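Local atomic coordinates of polyporopepsin (Irpex lacteus, PDB entry 1WKR), a protein that cleaves peptide bonds with broad specificity as a pepsin-family aspartic proteinase and clots milk. Residues D13-T25 with T71-T83. Residues are numbered along the deposited sequence; the frame is centred on the assembly and turned at random.
Sequences DYVVNVGVGSPAT and TEYTDTVTLGSLT. With SO4 (sulfate ion), chain D.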
# COMPACT_ATOMS: atom_id res chain seq x y z
N ASP A 13 5.66 -4.80 4.47
CA ASP A 13 5.05 -4.75 3.12
C ASP A 13 4.36 -6.06 2.88
O ASP A 13 4.54 -7.01 3.67
CB ASP A 13 6.13 -4.43 2.05
CG ASP A 13 7.27 -5.42 2.08
OD1 ASP A 13 7.07 -6.59 1.90
OD2 ASP A 13 8.45 -4.91 2.22
N TYR A 14 3.58 -6.12 1.81
CA TYR A 14 3.06 -7.38 1.26
C TYR A 14 3.71 -7.63 -0.09
O TYR A 14 3.97 -6.68 -0.85
CB TYR A 14 1.52 -7.29 1.01
CG TYR A 14 0.70 -7.81 2.17
CD1 TYR A 14 0.41 -6.98 3.28
CD2 TYR A 14 0.17 -9.09 2.15
CE1 TYR A 14 -0.37 -7.47 4.35
CE2 TYR A 14 -0.62 -9.56 3.17
CZ TYR A 14 -0.91 -8.73 4.26
OH TYR A 14 -1.71 -9.19 5.27
N VAL A 15 3.91 -8.92 -0.40
CA VAL A 15 4.40 -9.32 -1.71
C VAL A 15 3.47 -10.31 -2.33
O VAL A 15 2.65 -10.98 -1.71
CB VAL A 15 5.79 -9.98 -1.62
CG1 VAL A 15 6.81 -8.90 -1.26
CG2 VAL A 15 5.83 -11.15 -0.63
N VAL A 16 3.57 -10.40 -3.67
CA VAL A 16 2.91 -11.43 -4.46
C VAL A 16 3.97 -12.03 -5.37
O VAL A 16 4.90 -11.39 -5.82
CB VAL A 16 1.72 -10.93 -5.31
CG1 VAL A 16 0.56 -10.51 -4.45
CG2 VAL A 16 2.15 -9.76 -6.20
N ASN A 17 3.81 -13.34 -5.65
CA ASN A 17 4.57 -14.00 -6.72
C ASN A 17 4.06 -13.60 -8.04
O ASN A 17 2.86 -13.59 -8.36
CB ASN A 17 4.42 -15.57 -6.57
CG ASN A 17 5.21 -16.01 -5.40
OD1 ASN A 17 4.71 -17.11 -4.81
ND2 ASN A 17 6.21 -15.47 -5.02
N VAL A 18 5.01 -13.23 -8.92
CA VAL A 18 4.71 -12.74 -10.26
C VAL A 18 5.61 -13.49 -11.24
O VAL A 18 6.88 -13.48 -11.06
CB VAL A 18 4.97 -11.22 -10.41
CG1 VAL A 18 4.62 -10.71 -11.77
CG2 VAL A 18 4.19 -10.47 -9.31
N GLY A 19 5.06 -14.15 -12.22
CA GLY A 19 5.91 -14.76 -13.27
C GLY A 19 6.22 -13.78 -14.34
O GLY A 19 5.38 -12.95 -14.75
N VAL A 20 7.45 -13.82 -14.86
CA VAL A 20 7.88 -12.99 -15.96
C VAL A 20 8.62 -13.88 -16.95
O VAL A 20 9.55 -14.62 -16.55
CB VAL A 20 8.76 -11.84 -15.50
CG1 VAL A 20 9.10 -10.98 -16.73
CG2 VAL A 20 8.04 -10.98 -14.40
N GLY A 21 8.18 -13.80 -18.18
CA GLY A 21 8.83 -14.58 -19.32
C GLY A 21 8.01 -15.83 -19.65
O GLY A 21 7.05 -16.21 -19.04
N SER A 22 8.59 -16.47 -20.65
CA SER A 22 8.11 -17.82 -21.11
C SER A 22 9.29 -18.62 -21.57
O SER A 22 9.86 -18.33 -22.66
CB SER A 22 7.14 -17.65 -22.26
OG SER A 22 6.62 -18.89 -22.65
N PRO A 23 9.70 -19.57 -20.79
CA PRO A 23 9.10 -20.06 -19.55
C PRO A 23 9.30 -18.94 -18.43
O PRO A 23 10.24 -18.18 -18.47
CB PRO A 23 9.92 -21.29 -19.18
CG PRO A 23 11.13 -21.07 -19.82
CD PRO A 23 10.89 -20.39 -21.15
N ALA A 24 8.36 -18.96 -17.52
CA ALA A 24 8.29 -17.86 -16.48
C ALA A 24 9.29 -18.16 -15.33
O ALA A 24 9.37 -19.26 -14.82
CB ALA A 24 6.87 -17.76 -15.95
N THR A 25 9.97 -17.09 -14.96
CA THR A 25 10.71 -17.07 -13.69
C THR A 25 9.81 -16.33 -12.70
O THR A 25 9.22 -15.33 -13.04
CB THR A 25 12.06 -16.33 -13.88
OG1 THR A 25 12.90 -17.20 -14.72
CG2 THR A 25 12.82 -16.14 -12.57
N THR A 71 16.34 0.01 -17.03
CA THR A 71 15.92 0.00 -18.46
C THR A 71 14.51 -0.62 -18.51
O THR A 71 14.22 -1.55 -17.75
CB THR A 71 16.88 -0.91 -19.23
OG1 THR A 71 18.15 -0.19 -19.30
CG2 THR A 71 16.47 -1.17 -20.64
N GLU A 72 13.69 -0.05 -19.39
CA GLU A 72 12.31 -0.55 -19.59
C GLU A 72 12.27 -1.62 -20.63
O GLU A 72 12.86 -1.43 -21.76
CB GLU A 72 11.40 0.60 -19.92
CG GLU A 72 9.91 0.33 -19.77
CD GLU A 72 9.46 0.25 -18.31
OE1 GLU A 72 10.18 0.58 -17.37
OE2 GLU A 72 8.22 -0.11 -18.10
N TYR A 73 11.56 -2.68 -20.44
CA TYR A 73 11.33 -3.81 -21.36
C TYR A 73 9.86 -4.04 -21.48
O TYR A 73 9.08 -3.58 -20.65
CB TYR A 73 11.98 -5.06 -20.81
CG TYR A 73 13.47 -5.09 -20.78
CD1 TYR A 73 14.17 -4.47 -19.77
CD2 TYR A 73 14.21 -5.68 -21.83
CE1 TYR A 73 15.58 -4.48 -19.72
CE2 TYR A 73 15.64 -5.69 -21.79
CZ TYR A 73 16.24 -5.09 -20.73
OH TYR A 73 17.64 -5.09 -20.76
N THR A 74 9.42 -4.84 -22.47
CA THR A 74 8.13 -5.49 -22.42
C THR A 74 8.33 -6.97 -22.22
O THR A 74 9.35 -7.56 -22.68
CB THR A 74 7.22 -5.15 -23.55
OG1 THR A 74 7.85 -5.63 -24.79
CG2 THR A 74 6.95 -3.70 -23.73
N ASP A 75 7.40 -7.64 -21.58
CA ASP A 75 7.50 -9.06 -21.33
C ASP A 75 6.14 -9.62 -20.93
O ASP A 75 5.18 -8.82 -20.68
CB ASP A 75 8.55 -9.34 -20.21
CG ASP A 75 9.28 -10.66 -20.44
OD1 ASP A 75 8.68 -11.63 -20.90
OD2 ASP A 75 10.45 -10.77 -19.99
N THR A 76 6.00 -10.91 -20.88
CA THR A 76 4.75 -11.56 -20.46
C THR A 76 4.80 -11.68 -18.96
O THR A 76 5.73 -12.25 -18.38
CB THR A 76 4.64 -12.93 -21.10
OG1 THR A 76 4.44 -12.70 -22.51
CG2 THR A 76 3.41 -13.69 -20.61
N VAL A 77 3.76 -11.17 -18.30
CA VAL A 77 3.65 -11.19 -16.81
C VAL A 77 2.49 -12.04 -16.42
O VAL A 77 1.36 -11.87 -16.98
CB VAL A 77 3.46 -9.72 -16.35
CG1 VAL A 77 3.05 -9.66 -14.89
CG2 VAL A 77 4.79 -8.96 -16.59
N THR A 78 2.67 -12.90 -15.43
CA THR A 78 1.61 -13.81 -14.94
C THR A 78 1.33 -13.52 -13.50
O THR A 78 2.23 -13.40 -12.67
CB THR A 78 2.10 -15.28 -15.05
OG1 THR A 78 2.46 -15.56 -16.46
CG2 THR A 78 1.04 -16.23 -14.75
N LEU A 79 0.04 -13.33 -13.21
CA LEU A 79 -0.47 -13.05 -11.87
C LEU A 79 -1.55 -14.13 -11.62
O LEU A 79 -2.66 -14.06 -12.13
CB LEU A 79 -1.14 -11.64 -11.84
CG LEU A 79 -0.11 -10.51 -11.98
CD1 LEU A 79 -0.78 -9.16 -12.31
CD2 LEU A 79 0.65 -10.40 -10.66
N GLY A 80 -1.19 -15.10 -10.80
CA GLY A 80 -2.13 -16.27 -10.59
C GLY A 80 -2.42 -16.88 -11.89
O GLY A 80 -1.41 -17.33 -12.65
N SER A 81 -3.65 -16.98 -12.34
CA SER A 81 -4.10 -17.53 -13.61
C SER A 81 -4.27 -16.57 -14.68
O SER A 81 -4.83 -16.82 -15.80
CB SER A 81 -5.40 -18.38 -13.47
OG SER A 81 -6.38 -17.47 -13.20
N LEU A 82 -3.87 -15.30 -14.45
CA LEU A 82 -4.02 -14.20 -15.44
C LEU A 82 -2.68 -13.99 -16.10
O LEU A 82 -1.61 -13.99 -15.45
CB LEU A 82 -4.50 -12.94 -14.75
CG LEU A 82 -5.79 -13.11 -13.91
CD1 LEU A 82 -6.11 -11.73 -13.32
CD2 LEU A 82 -6.98 -13.57 -14.76
N THR A 83 -2.72 -13.74 -17.39
CA THR A 83 -1.46 -13.48 -18.18
C THR A 83 -1.58 -12.22 -18.92
O THR A 83 -2.65 -11.94 -19.59
CB THR A 83 -1.23 -14.64 -19.14
OG1 THR A 83 -1.11 -15.88 -18.33
CG2 THR A 83 0.02 -14.51 -19.90
S SO4 D . 21.00 0.33 -17.39
O1 SO4 D . 21.93 -0.97 -17.84
O2 SO4 D . 19.66 -0.28 -17.10
O3 SO4 D . 21.57 0.86 -16.21
O4 SO4 D . 20.89 1.27 -18.43
O HOH W 1 1.35 -15.41 -9.55
O HOH W 2 5.11 -14.89 -17.25
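The carbonyl oxygen of Thr76 is gripped from two sources: Gly21 N donates to Thr76 O at 2.9 Å, nearly straight and in the carbonyl plane, and a water donates a second hydrogen bond to it. That water also donates to Gly21 O and accepts from Thr78 OG1, so it ties the two strands together beside their direct bonds. Two residues on, Gly19 and Thr78 exchange backbone bonds as an antiparallel hydrogen-bonded pair. Thr78 N reaches Gly19 O at 2.8 Å, tilted 27° from the carbonyl plane, while Gly19 N meets a lone pair of Thr78 O at 3.0 Å. Between these bonds and that of Gly21, Val20 and Val77 form a non-hydrogen-bonded pair, and Val20 CA brings its hydrogen to Thr76 O. On the valine face, Val18 spreads its two methyls over separate partners. CG1, anti to the backbone N (chi1 -178°), meets Val77 CG1 at 3.6 Å, and CG2 lies alongside Leu79 CD2 at 3.8 Å. Asp75 crosses Val20, with OD2 3.5 Å from Val20 CG1; its carboxylate is held by Tyr46 and Thr51, and OD1 also accepts from Thr76 N on its anti side. Gly21, at positive phi, brings its CA close to Asp75 OD1. A second water links Asn17 O to Gly80 N, within the type II' turn from Leu79 to Leu82. This antiparallel pairing belongs to the N-terminal lobe of the pepsin-like fold, the Val18 side chain about 11 Å from that of active-site Asp32. The C-terminal ends of strands 14-20 and 67-79 pair here; strands 3-9 and 25-32 also pair with strand 14-20, and Ile89 of strand 82-96 packs on Val20.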